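Local coordinates for type IV pilus secretin PilQ family protein (Vibrio cholerae, PDB 6W6M) that probably forms the gated outer-membrane channel through which the type IV competence pilus passes during natural transformation, at residues G333-L338 / Y552-K557; G343-N348 / D375-V380; L382-A387 / E408-Q413; D485-T490 / E497-D502; D533-L538 / A546-T551. All blocks are in the same frame, centred on the assembly; numbering follows the deposited sequence.

Contact 1. Residues G333-L338 / Y552-K557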
# COMPACT_ATOMS: atom_id res chain seq x y z
N GLY A 333 10.43 -50.07 35.27
CA GLY A 333 11.80 -49.57 35.34
C GLY A 333 12.63 -50.09 36.49
O GLY A 333 12.10 -50.36 37.56
N ASN A 334 13.95 -50.23 36.29
CA ASN A 334 14.87 -50.70 37.31
C ASN A 334 16.19 -49.93 37.24
O ASN A 334 16.65 -49.59 36.15
CB ASN A 334 15.17 -52.18 37.17
CG ASN A 334 13.99 -53.04 37.55
OD1 ASN A 334 13.12 -52.62 38.29
ND2 ASN A 334 13.96 -54.26 37.02
N LEU A 335 16.81 -49.72 38.40
CA LEU A 335 18.07 -48.97 38.46
C LEU A 335 18.91 -49.48 39.62
O LEU A 335 18.36 -49.83 40.66
CB LEU A 335 17.78 -47.49 38.61
CG LEU A 335 18.94 -46.51 38.51
CD1 LEU A 335 18.48 -45.23 37.90
CD2 LEU A 335 19.49 -46.24 39.88
N GLU A 336 20.24 -49.52 39.44
CA GLU A 336 21.16 -49.92 40.50
C GLU A 336 22.53 -49.27 40.34
O GLU A 336 23.09 -49.22 39.24
CB GLU A 336 21.31 -51.42 40.51
CG GLU A 336 22.19 -51.93 41.61
CD GLU A 336 22.27 -53.43 41.61
OE1 GLU A 336 21.66 -54.05 40.71
OE2 GLU A 336 22.94 -54.00 42.50
N GLU A 337 23.09 -48.81 41.45
CA GLU A 337 24.40 -48.16 41.45
C GLU A 337 25.25 -48.48 42.68
O GLU A 337 24.75 -48.51 43.80
CB GLU A 337 24.21 -46.64 41.33
CG GLU A 337 25.49 -45.88 41.04
CD GLU A 337 25.26 -44.39 40.92
OE1 GLU A 337 24.20 -43.92 41.37
OE2 GLU A 337 26.15 -43.69 40.39
N LEU A 338 26.54 -48.72 42.45
CA LEU A 338 27.50 -49.03 43.51
C LEU A 338 28.72 -48.13 43.42
O LEU A 338 29.25 -47.90 42.34
CB LEU A 338 27.96 -50.49 43.42
CG LEU A 338 26.99 -51.64 43.64
CD1 LEU A 338 27.66 -52.95 43.36
CD2 LEU A 338 26.42 -51.65 45.03
N TYR A 552 27.15 -48.88 37.27
CA TYR A 552 25.83 -48.30 37.07
C TYR A 552 25.06 -49.17 36.08
O TYR A 552 25.63 -49.61 35.08
CB TYR A 552 25.95 -46.87 36.54
CG TYR A 552 24.65 -46.21 36.20
CD1 TYR A 552 23.82 -45.72 37.20
CD2 TYR A 552 24.23 -46.11 34.89
CE1 TYR A 552 22.62 -45.12 36.89
CE2 TYR A 552 23.03 -45.52 34.58
CZ TYR A 552 22.24 -45.02 35.58
OH TYR A 552 21.04 -44.43 35.26
N GLU A 553 23.78 -49.41 36.35
CA GLU A 553 22.98 -50.24 35.47
C GLU A 553 21.51 -49.83 35.50
O GLU A 553 20.94 -49.62 36.57
CB GLU A 553 23.10 -51.69 35.84
CG GLU A 553 22.35 -52.60 34.93
CD GLU A 553 22.54 -54.05 35.29
OE1 GLU A 553 23.22 -54.32 36.30
OE2 GLU A 553 22.00 -54.91 34.57
N GLN A 554 20.89 -49.74 34.32
CA GLN A 554 19.52 -49.25 34.24
C GLN A 554 18.76 -49.99 33.14
O GLN A 554 19.35 -50.44 32.16
CB GLN A 554 19.50 -47.75 33.97
CG GLN A 554 18.14 -47.15 34.01
CD GLN A 554 18.19 -45.66 33.91
OE1 GLN A 554 19.27 -45.07 33.91
NE2 GLN A 554 17.03 -45.04 33.81
N MET A 555 17.47 -50.23 33.35
CA MET A 555 16.62 -50.91 32.36
C MET A 555 15.19 -50.36 32.37
O MET A 555 14.62 -50.15 33.43
CB MET A 555 16.60 -52.42 32.62
CG MET A 555 15.67 -53.19 31.70
SD MET A 555 15.69 -54.97 31.95
CE MET A 555 14.80 -55.11 33.50
N GLY A 556 14.61 -50.14 31.19
CA GLY A 556 13.25 -49.64 31.08
C GLY A 556 12.45 -50.38 30.04
O GLY A 556 13.01 -50.92 29.07
N LYS A 557 11.13 -50.40 30.22
CA LYS A 557 10.25 -51.08 29.28
C LYS A 557 8.89 -50.41 29.25
O LYS A 557 8.35 -50.05 30.29
CB LYS A 557 10.09 -52.55 29.64
CG LYS A 557 8.92 -53.20 28.98
CD LYS A 557 8.83 -54.66 29.30
CE LYS A 557 9.94 -55.42 28.64
NZ LYS A 557 9.71 -56.88 28.74
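Tyr-552 to Gly-556 run beside Glu-337 to Gly-333 as two antiparallel neighbours in the long-stranded sheet of the secretin channel, their local axes 178° apart. Tyr-552 faces Glu-337 as a non-hydrogen-bonded pair. Its CG is anti to the backbone N (chi1 176°), and the ring that starts there receives Glu-337 CG at its edge, 4.2 Å from CD1. Farther out, Tyr-552 OH lies 3.8 Å from Leu-335 CD1, while Leu-335 CG faces the ring near CE1. The acid of Glu-337 turns to the loop 382-387.

Glu-553 and Glu-336 form a hydrogen-bonded pair in which each backbone N reaches the other's O. Glu-336 N to Glu-553 O measures 3.0 Å. Both carboxylates leave the same face of the sheet, OE1 of Glu-336 being 4.7 Å from OE1 of Glu-553, so the like charges may repel modestly. Gln-554 returns to the tyrosine face and lies opposite Leu-335. Its extended chain brings CD to 4.0 Å from Leu-335 CD1, and its CG also passes the carbonyl O of Asn-334.

Met-555 and Asn-334 make the second hydrogen-bonded pair, with Asn-334 N 2.9 Å from Met-555 O, and their side chains run side by side on the face shared with both glutamates. Gly-556 closes the register against Gly-333, a glycine at both positions of the pair. There Gly-333 CA offers a C-H to Met-555 O at 3.5 Å.

Contact 2. Residues G343-N348 / D375-V380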
# COMPACT_ATOMS: atom_id res chain seq x y z
N GLY A 343 40.70 -43.45 51.11
CA GLY A 343 41.90 -42.65 51.16
C GLY A 343 42.86 -43.11 52.23
O GLY A 343 42.47 -43.77 53.20
N VAL A 344 44.13 -42.76 52.06
CA VAL A 344 45.19 -43.12 53.00
C VAL A 344 46.08 -41.90 53.23
O VAL A 344 46.11 -40.97 52.43
CB VAL A 344 46.03 -44.31 52.52
CG1 VAL A 344 47.18 -44.57 53.46
CG2 VAL A 344 45.17 -45.54 52.40
N MET A 345 46.80 -41.92 54.34
CA MET A 345 47.68 -40.80 54.67
C MET A 345 48.70 -41.29 55.69
O MET A 345 48.32 -41.64 56.80
CB MET A 345 46.87 -39.64 55.22
CG MET A 345 47.65 -38.40 55.53
SD MET A 345 46.57 -37.07 56.06
CE MET A 345 45.91 -36.51 54.50
N SER A 346 49.98 -41.31 55.33
CA SER A 346 50.95 -41.87 56.24
C SER A 346 52.27 -41.12 56.14
O SER A 346 52.60 -40.55 55.10
CB SER A 346 51.17 -43.36 55.97
OG SER A 346 51.73 -43.55 54.69
N THR A 347 53.02 -41.14 57.23
CA THR A 347 54.33 -40.50 57.28
C THR A 347 55.30 -41.41 58.01
O THR A 347 54.88 -42.29 58.78
CB THR A 347 54.28 -39.12 57.96
OG1 THR A 347 53.78 -39.27 59.29
CG2 THR A 347 53.36 -38.20 57.21
N ASN A 348 56.58 -41.23 57.76
CA ASN A 348 57.60 -42.12 58.30
C ASN A 348 58.81 -41.40 58.87
O ASN A 348 59.64 -42.04 59.51
CB ASN A 348 58.07 -43.09 57.21
CG ASN A 348 58.90 -44.22 57.76
OD1 ASN A 348 58.71 -44.66 58.89
ND2 ASN A 348 59.83 -44.72 56.95
N ASP A 375 39.29 -32.86 49.99
CA ASP A 375 39.31 -33.29 48.60
C ASP A 375 40.67 -33.77 48.13
O ASP A 375 40.76 -34.71 47.34
CB ASP A 375 38.83 -32.15 47.70
CG ASP A 375 37.36 -31.88 47.85
OD1 ASP A 375 36.66 -32.75 48.42
OD2 ASP A 375 36.90 -30.81 47.41
N GLU A 376 41.75 -33.14 48.61
CA GLU A 376 43.09 -33.62 48.29
C GLU A 376 43.43 -34.89 49.06
O GLU A 376 44.41 -35.56 48.72
CB GLU A 376 44.12 -32.54 48.58
CG GLU A 376 43.63 -31.13 48.32
CD GLU A 376 43.27 -30.89 46.87
OE1 GLU A 376 43.75 -31.64 46.00
OE2 GLU A 376 42.51 -29.93 46.61
N PHE A 377 42.66 -35.22 50.09
CA PHE A 377 42.96 -36.38 50.91
C PHE A 377 42.70 -37.68 50.17
O PHE A 377 43.52 -38.60 50.24
CB PHE A 377 42.15 -36.32 52.21
CG PHE A 377 42.15 -37.60 52.99
CD1 PHE A 377 43.30 -38.07 53.58
CD2 PHE A 377 40.98 -38.31 53.17
CE1 PHE A 377 43.30 -39.25 54.30
CE2 PHE A 377 40.97 -39.48 53.89
CZ PHE A 377 42.13 -39.94 54.45
N LEU A 378 41.60 -37.76 49.43
CA LEU A 378 41.09 -39.04 48.95
C LEU A 378 41.92 -39.58 47.79
O LEU A 378 42.32 -38.84 46.89
CB LEU A 378 39.63 -38.90 48.53
CG LEU A 378 38.62 -38.57 49.64
CD1 LEU A 378 37.25 -38.31 49.06
CD2 LEU A 378 38.56 -39.67 50.68
N ASN A 379 42.19 -40.89 47.82
CA ASN A 379 42.87 -41.56 46.73
C ASN A 379 41.90 -41.94 45.63
O ASN A 379 42.09 -41.57 44.47
CB ASN A 379 43.59 -42.81 47.25
CG ASN A 379 44.97 -42.53 47.75
OD1 ASN A 379 45.94 -43.12 47.29
ND2 ASN A 379 45.08 -41.62 48.69
N VAL A 380 40.87 -42.69 45.98
CA VAL A 380 39.87 -43.16 45.03
C VAL A 380 38.54 -42.53 45.40
O VAL A 380 38.08 -42.68 46.53
CB VAL A 380 39.77 -44.69 45.03
CG1 VAL A 380 38.61 -45.15 44.20
CG2 VAL A 380 41.05 -45.28 44.51
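This is a buried, largely apolar contact in which Phe-377, of the short and weakly bonded helical turn 374-377, packs against Gly-343, Val-344 and Met-345 near the C-terminal end of the long strand 320-347. The ring is the main contributor. Phe-377 CG stands anti to the backbone N (chi1 167°), and from there the ring extends to the strand and meets Met-345 with its rim. Met-345 CB lies in the ring plane, 3.7 Å from Phe-377 CE1. The Met-345 thioether adds a Met-aromatic contact: SD is 5.3 Å from the Phe-377 ring centroid and 68° off the normal, an oblique approach.

The ring tip reaches backbone, with Phe-377 CZ 3.9 Å from Gly-343 C. Because Gly-343 has no side chain, the two main chains can come together, and its CA is 3.8 Å from Asn-379 N. Asn-379 and Val-380 both face Trp-342, which makes a classic beta bulge where the chain rejoins the sheet.

Strand 404-429 supplies Leu-404 and Asp-406 against Phe-377, while Ser-359 of helix 357-362 packs on Met-345. Ser-391 of a second subunit meets Asn-379, and Ile-357 of a third meets Leu-378.

Contact 3. Residues L382-A387 / E408-Q413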
# COMPACT_ATOMS: atom_id res chain seq x y z
N LEU A 382 34.92 -42.47 43.86
CA LEU A 382 33.96 -43.00 42.91
C LEU A 382 32.63 -43.24 43.61
O LEU A 382 32.07 -44.34 43.57
CB LEU A 382 34.49 -44.27 42.26
CG LEU A 382 35.78 -44.07 41.46
CD1 LEU A 382 36.27 -45.38 40.91
CD2 LEU A 382 35.57 -43.08 40.35
N ALA A 383 32.14 -42.23 44.31
CA ALA A 383 30.92 -42.38 45.09
C ALA A 383 29.69 -42.49 44.20
O ALA A 383 29.60 -41.85 43.15
CB ALA A 383 30.76 -41.19 46.04
N SER A 384 28.73 -43.29 44.65
CA SER A 384 27.44 -43.38 43.98
C SER A 384 26.74 -42.04 44.02
O SER A 384 26.42 -41.52 45.09
CB SER A 384 26.58 -44.45 44.64
OG SER A 384 25.21 -44.24 44.37
N THR A 385 26.48 -41.48 42.84
CA THR A 385 25.97 -40.12 42.71
C THR A 385 24.45 -40.16 42.54
O THR A 385 23.95 -40.36 41.43
CB THR A 385 26.63 -39.41 41.52
OG1 THR A 385 26.37 -40.15 40.33
CG2 THR A 385 28.13 -39.30 41.74
N SER A 386 23.74 -39.97 43.64
CA SER A 386 22.28 -39.95 43.65
C SER A 386 21.85 -39.21 44.91
O SER A 386 22.68 -38.79 45.72
CB SER A 386 21.69 -41.36 43.60
OG SER A 386 22.18 -42.08 42.49
N ALA A 387 20.54 -39.06 45.07
CA ALA A 387 20.00 -38.39 46.24
C ALA A 387 19.48 -39.35 47.30
O ALA A 387 19.26 -38.93 48.44
CB ALA A 387 18.87 -37.43 45.83
N GLU A 408 34.75 -45.82 52.58
CA GLU A 408 33.30 -45.68 52.56
C GLU A 408 32.71 -46.40 51.35
O GLU A 408 33.23 -46.29 50.24
CB GLU A 408 32.89 -44.21 52.52
CG GLU A 408 31.40 -44.01 52.56
CD GLU A 408 31.01 -42.54 52.57
OE1 GLU A 408 31.91 -41.69 52.50
OE2 GLU A 408 29.80 -42.24 52.63
N LEU A 409 31.59 -47.13 51.56
CA LEU A 409 30.83 -47.78 50.51
C LEU A 409 29.47 -47.12 50.38
O LEU A 409 28.90 -46.65 51.37
CB LEU A 409 30.63 -49.26 50.82
CG LEU A 409 31.88 -50.13 50.85
CD1 LEU A 409 31.53 -51.52 51.30
CD2 LEU A 409 32.53 -50.18 49.49
N SER A 410 28.95 -47.07 49.18
CA SER A 410 27.62 -46.51 48.98
C SER A 410 26.90 -47.27 47.87
O SER A 410 27.53 -47.82 46.97
CB SER A 410 27.67 -45.02 48.66
OG SER A 410 28.33 -44.79 47.44
N ALA A 411 25.57 -47.27 47.95
CA ALA A 411 24.76 -48.11 47.08
C ALA A 411 23.39 -47.50 46.89
O ALA A 411 22.97 -46.61 47.64
CB ALA A 411 24.64 -49.52 47.65
N LEU A 412 22.69 -47.98 45.86
CA LEU A 412 21.29 -47.61 45.63
C LEU A 412 20.66 -48.62 44.68
O LEU A 412 21.34 -49.14 43.80
CB LEU A 412 21.17 -46.20 45.03
CG LEU A 412 19.77 -45.72 44.67
CD1 LEU A 412 18.91 -45.64 45.90
CD2 LEU A 412 19.84 -44.38 43.99
N GLN A 413 19.37 -48.92 44.86
CA GLN A 413 18.64 -49.82 43.98
C GLN A 413 17.13 -49.55 44.00
O GLN A 413 16.49 -49.80 45.01
CB GLN A 413 18.89 -51.27 44.37
CG GLN A 413 18.28 -52.28 43.41
CD GLN A 413 18.68 -53.70 43.72
OE1 GLN A 413 19.49 -53.95 44.61
NE2 GLN A 413 18.10 -54.65 42.99
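Between Ser-384 and Ser-410 the flat group in play is a peptide, the one joining Ala-383 to Ser-384, since neither a ring nor a guanidinium enters the contact. Its N-H is directed at the Ser-410 hydroxyl. Here the loop 382-387, which has no regular structure, packs on one face of strand 404-429 in the antiparallel secretin sheet. Where they touch, the two chains run in roughly the same direction, 30° apart, without pairing as strands.

One hydrogen bond ties the loop down: Ser-384 N donates to Ser-410 OG over 3.2 Å, with 154° at the hydrogen. Ser-410 holds OG between its own backbone N and carbonyl carbon (chi1 64°), on a side chain that leaves the strand toward the loop. The same oxygen also touches Ser-384 CB, at 3.3 Å.

Two residues further along, Ser-386 sits on Leu-412. Its hydroxyl turns back to its own chain, where OG bonds to Thr-385 O at 2.7 Å from above the carbonyl plane. The carboxylate of Glu-337, on the neighbouring strand 320-347, is a weak partner of Ser-384 OG, and for Ser-386 OG at most a shared or alternative one beside Thr-385 O. Leu-412 lies against both the carbon and the oxygen of the serine side chain, its CD2 being 3.6 Å from Ser-386 CB.

Contact 4. Residues D485-T490 / E497-D502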
# COMPACT_ATOMS: atom_id res chain seq x y z
N ASP A 485 -3.54 -36.38 24.19
CA ASP A 485 -2.48 -35.39 24.36
C ASP A 485 -2.53 -34.77 25.75
O ASP A 485 -3.54 -34.81 26.43
CB ASP A 485 -2.58 -34.29 23.31
CG ASP A 485 -2.86 -34.82 21.93
OD1 ASP A 485 -2.34 -35.89 21.58
OD2 ASP A 485 -3.61 -34.16 21.19
N ARG A 486 -1.41 -34.17 26.13
CA ARG A 486 -1.26 -33.52 27.42
C ARG A 486 -0.45 -32.25 27.26
O ARG A 486 0.12 -31.99 26.21
CB ARG A 486 -0.53 -34.43 28.40
CG ARG A 486 -1.29 -35.67 28.83
CD ARG A 486 -0.38 -36.56 29.65
NE ARG A 486 0.74 -37.06 28.86
CZ ARG A 486 1.69 -37.86 29.33
NH1 ARG A 486 1.67 -38.26 30.59
NH2 ARG A 486 2.67 -38.26 28.53
N ARG A 487 -0.39 -31.46 28.33
CA ARG A 487 0.38 -30.23 28.33
C ARG A 487 1.78 -30.56 28.82
O ARG A 487 1.94 -31.23 29.84
CB ARG A 487 -0.29 -29.18 29.22
CG ARG A 487 0.56 -28.00 29.54
CD ARG A 487 0.04 -27.26 30.73
NE ARG A 487 0.85 -26.10 31.03
CZ ARG A 487 0.65 -25.30 32.07
NH1 ARG A 487 -0.33 -25.55 32.92
NH2 ARG A 487 1.45 -24.26 32.27
N GLY A 488 2.79 -30.11 28.08
CA GLY A 488 4.16 -30.41 28.38
C GLY A 488 4.89 -29.25 29.02
O GLY A 488 4.29 -28.35 29.63
N GLU A 489 6.21 -29.26 28.89
CA GLU A 489 7.05 -28.23 29.48
C GLU A 489 6.89 -26.92 28.72
O GLU A 489 6.31 -26.85 27.64
CB GLU A 489 8.51 -28.66 29.47
CG GLU A 489 8.78 -29.82 30.38
CD GLU A 489 10.21 -30.28 30.31
OE1 GLU A 489 10.95 -29.81 29.41
OE2 GLU A 489 10.61 -31.11 31.14
N THR A 490 7.43 -25.86 29.31
CA THR A 490 7.40 -24.53 28.71
C THR A 490 8.80 -24.24 28.18
O THR A 490 9.74 -24.05 28.94
CB THR A 490 6.94 -23.48 29.71
OG1 THR A 490 7.81 -23.47 30.84
CG2 THR A 490 5.53 -23.77 30.17
N GLU A 497 8.52 -17.16 25.82
CA GLU A 497 8.31 -18.57 26.13
C GLU A 497 6.94 -18.99 25.64
O GLU A 497 6.08 -18.16 25.35
CB GLU A 497 8.45 -18.85 27.62
CG GLU A 497 9.83 -18.65 28.13
CD GLU A 497 9.93 -18.86 29.60
OE1 GLU A 497 8.87 -18.97 30.25
OE2 GLU A 497 11.07 -18.92 30.12
N ALA A 498 6.75 -20.30 25.54
CA ALA A 498 5.47 -20.86 25.12
C ALA A 498 5.39 -22.28 25.68
O ALA A 498 6.35 -22.80 26.24
CB ALA A 498 5.33 -20.81 23.60
N VAL A 499 4.24 -22.92 25.50
CA VAL A 499 3.94 -24.21 26.10
C VAL A 499 3.99 -25.27 25.00
O VAL A 499 3.45 -25.05 23.91
CB VAL A 499 2.56 -24.21 26.79
CG1 VAL A 499 2.36 -25.47 27.58
CG2 VAL A 499 2.42 -23.01 27.68
N SER A 500 4.62 -26.40 25.29
CA SER A 500 4.68 -27.51 24.35
C SER A 500 3.67 -28.59 24.74
O SER A 500 3.11 -28.58 25.83
CB SER A 500 6.10 -28.08 24.30
OG SER A 500 6.48 -28.63 25.54
N ILE A 501 3.43 -29.51 23.82
CA ILE A 501 2.38 -30.52 23.96
C ILE A 501 2.97 -31.90 23.71
O ILE A 501 3.79 -32.07 22.80
CB ILE A 501 1.22 -30.23 23.00
CG1 ILE A 501 0.52 -28.93 23.39
CG2 ILE A 501 0.22 -31.37 22.97
CD1 ILE A 501 -0.45 -28.42 22.38
N ASP A 502 2.56 -32.88 24.50
CA ASP A 502 2.95 -34.28 24.33
C ASP A 502 1.78 -35.08 23.78
O ASP A 502 0.70 -35.07 24.36
CB ASP A 502 3.39 -34.89 25.65
CG ASP A 502 4.71 -34.35 26.12
OD1 ASP A 502 5.43 -33.73 25.31
OD2 ASP A 502 5.05 -34.55 27.30
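Arg-486 to Thr-490 and Asp-502 back to Val-499 face each other across the beta hairpin of strands 475-493 and 496-513, in the four-stranded sheet that, as in other secretins, probably belongs to the inner, gate-bearing wall. The local axes stand 135° apart, a strong departure from straight antiparallel pairing.

Arg-486 and Asp-502 form a regular hydrogen-bonded pair, with Arg-486 N to Asp-502 O at 2.9 Å. Their side chains share a face, but the charged ends stay too far apart, and too poorly aligned, for a salt bridge. After the Arg-487 and Ile-501 pair, Gly-488 N keeps the register, bonding to Ser-500 O at 2.7 Å. The slip follows, because Ser-500 turns to Glu-489 O, which accepts from it twice. The backbone N comes in almost straight, at 2.9 Å from Glu-489 O. The hydroxyl, set between the backbone N and the carbonyl carbon of Ser-500 (chi1 64°), puts OG 2.8 Å from Glu-489 O.

On the face opposite Arg-486 and Asp-502, Val-499 CG1 lies at the edge of the Arg-487 guanidinium and 3.7 Å from Arg-487 CG. Its CG2 approaches Thr-490 CG2.

The chemistry divides in two. Backbone bonds and a buried serine hydroxyl hold the hairpin itself, whereas the charges of Arg-487 and Glu-489 work between subunits: Arg-487 meets Glu-489 of a third subunit, and Glu-489 meets Arg-487 of a second, which implies that this intersubunit pairing repeats around the ring.

Contact 5. Residues D533-L538 / A546-T551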
# COMPACT_ATOMS: atom_id res chain seq x y z
N ASP A 533 33.33 -47.20 35.78
CA ASP A 533 34.60 -46.49 35.76
C ASP A 533 35.48 -47.00 36.88
O ASP A 533 35.03 -47.12 38.02
CB ASP A 533 34.44 -44.97 35.85
CG ASP A 533 33.78 -44.54 37.11
OD1 ASP A 533 33.37 -45.42 37.89
OD2 ASP A 533 33.68 -43.32 37.34
N LYS A 534 36.73 -47.31 36.57
CA LYS A 534 37.54 -48.09 37.48
C LYS A 534 38.99 -47.63 37.45
O LYS A 534 39.35 -46.68 36.76
CB LYS A 534 37.45 -49.57 37.17
CG LYS A 534 37.73 -49.94 35.75
CD LYS A 534 37.91 -51.43 35.65
CE LYS A 534 37.75 -51.93 34.24
NZ LYS A 534 37.36 -53.36 34.21
N VAL A 535 39.81 -48.30 38.24
CA VAL A 535 41.25 -48.07 38.23
C VAL A 535 41.90 -49.04 37.26
O VAL A 535 41.58 -50.24 37.29
CB VAL A 535 41.82 -48.23 39.64
CG1 VAL A 535 43.33 -48.11 39.63
CG2 VAL A 535 41.23 -47.17 40.55
N PRO A 536 42.80 -48.58 36.38
CA PRO A 536 43.14 -49.36 35.18
C PRO A 536 43.44 -50.84 35.38
O PRO A 536 43.07 -51.65 34.52
CB PRO A 536 44.35 -48.60 34.65
CG PRO A 536 43.98 -47.20 34.92
CD PRO A 536 43.31 -47.20 36.27
N LEU A 537 44.08 -51.24 36.47
CA LEU A 537 44.39 -52.65 36.64
C LEU A 537 43.73 -53.30 37.85
O LEU A 537 43.48 -54.50 37.83
CB LEU A 537 45.90 -52.86 36.73
CG LEU A 537 46.31 -54.31 36.99
CD1 LEU A 537 45.87 -55.18 35.82
CD2 LEU A 537 47.80 -54.43 37.23
N LEU A 538 43.46 -52.53 38.90
CA LEU A 538 42.94 -53.11 40.13
C LEU A 538 41.45 -53.38 40.06
O LEU A 538 40.96 -54.32 40.69
CB LEU A 538 43.26 -52.19 41.30
CG LEU A 538 44.75 -52.06 41.56
CD1 LEU A 538 45.02 -51.03 42.63
CD2 LEU A 538 45.31 -53.41 41.95
N ALA A 546 35.90 -54.83 43.56
CA ALA A 546 34.79 -53.96 43.94
C ALA A 546 35.22 -52.77 44.78
O ALA A 546 34.42 -51.86 44.99
CB ALA A 546 33.74 -54.76 44.69
N LEU A 547 36.46 -52.75 45.26
CA LEU A 547 36.97 -51.61 46.00
C LEU A 547 37.54 -50.53 45.10
O LEU A 547 37.95 -49.49 45.61
CB LEU A 547 38.05 -52.07 46.98
CG LEU A 547 37.69 -52.99 48.15
CD1 LEU A 547 38.91 -53.45 48.93
CD2 LEU A 547 36.72 -52.28 49.07
N PHE A 548 37.57 -50.75 43.78
CA PHE A 548 38.28 -49.87 42.86
C PHE A 548 37.43 -49.48 41.67
O PHE A 548 37.95 -49.21 40.59
CB PHE A 548 39.57 -50.53 42.36
CG PHE A 548 40.58 -50.79 43.43
CD1 PHE A 548 41.44 -49.79 43.84
CD2 PHE A 548 40.69 -52.04 44.01
CE1 PHE A 548 42.37 -50.03 44.82
CE2 PHE A 548 41.62 -52.28 44.98
CZ PHE A 548 42.46 -51.28 45.38
N ARG A 549 36.11 -49.42 41.82
CA ARG A 549 35.27 -49.20 40.64
C ARG A 549 33.90 -48.72 41.07
O ARG A 549 33.41 -49.05 42.15
CB ARG A 549 35.15 -50.47 39.81
CG ARG A 549 34.27 -51.51 40.41
CD ARG A 549 34.49 -52.84 39.78
NE ARG A 549 33.65 -53.85 40.39
CZ ARG A 549 33.86 -55.15 40.29
NH1 ARG A 549 34.89 -55.61 39.59
NH2 ARG A 549 33.05 -56.00 40.88
N ARG A 550 33.26 -47.95 40.18
CA ARG A 550 31.86 -47.61 40.30
C ARG A 550 31.11 -48.23 39.14
O ARG A 550 31.59 -48.19 38.00
CB ARG A 550 31.63 -46.10 40.33
CG ARG A 550 30.18 -45.72 40.29
CD ARG A 550 29.99 -44.25 40.56
NE ARG A 550 30.75 -43.43 39.63
CZ ARG A 550 30.98 -42.14 39.80
NH1 ARG A 550 30.52 -41.51 40.87
NH2 ARG A 550 31.69 -41.48 38.91
N THR A 551 29.94 -48.79 39.44
CA THR A 551 29.13 -49.55 38.50
C THR A 551 27.71 -49.00 38.48
O THR A 551 27.12 -48.71 39.52
CB THR A 551 29.13 -51.03 38.89
OG1 THR A 551 28.61 -51.18 40.21
CG2 THR A 551 30.51 -51.63 38.81
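Asp-533 and Arg-550 are joined by a salt bridge and by a hydrogen-bonded antiparallel pair, where strands 518-534 and 549-568 of the secretin sheet run into and out of the loop 535-548 that links them. Asp-533 OD2 is 3.1 Å from Arg-550 NH2. The guanidinium comes to the syn side of that oxygen, the two planar groups lying only 13° apart, though the nitrogen is somewhat out of the carboxylate plane. Asp-533 CG stands between its own backbone N and carbonyl carbon (chi1 61°), and the acid extends toward the arginine. The other terminal nitrogen, Arg-550 NH1, bonds to Ala-383 O, so the guanidinium bridges two parts of the chain.

In the backbone, Arg-550 N donates to Asp-533 O at 2.9 Å, and Asp-533 N returns a bond to Arg-550 O. Beyond the strand end one more bond follows, from Val-535 N to Phe-548 O over 3.1 Å. Asp-533 and Lys-534 also pair with a strand of a second subunit, which carries the sheet across the interface.

On the opposite face Lys-534 CB touches Arg-549 CB at 3.6 Å, while the amine goes to Asp-540. The outermost packing is CH-pi: Leu-538 CB sits over the centre of the Phe-548 ring, 3.7 Å from its centroid and 14° off the normal.

Overall arrangement
Contact 2 is the buried one; contacts 1 and 5 lie at the surface, and contacts 3 and 4 are partly buried. Contacts 1, 2, 3 and 5 all reach one sheet: strand 320-347 serves contacts 1 and 2, strand 549-568 contacts 1 and 5. The loop 382-387 of contact 3 meets contact 1 through the acid of Glu-337 and contact 5 through the guanidinium of Arg-550; contacts 1 and 5 meet where strands 320-347 and 549-568 pair. Contact 4 belongs to the other sheet, its centre about 28 Å from that of contact 1. Backbone pairing dominates contacts 1 and 4, a salt bridge joins it in contact 5, a lone amide-to-hydroxyl bond holds contact 3, and aromatic packing contact 2.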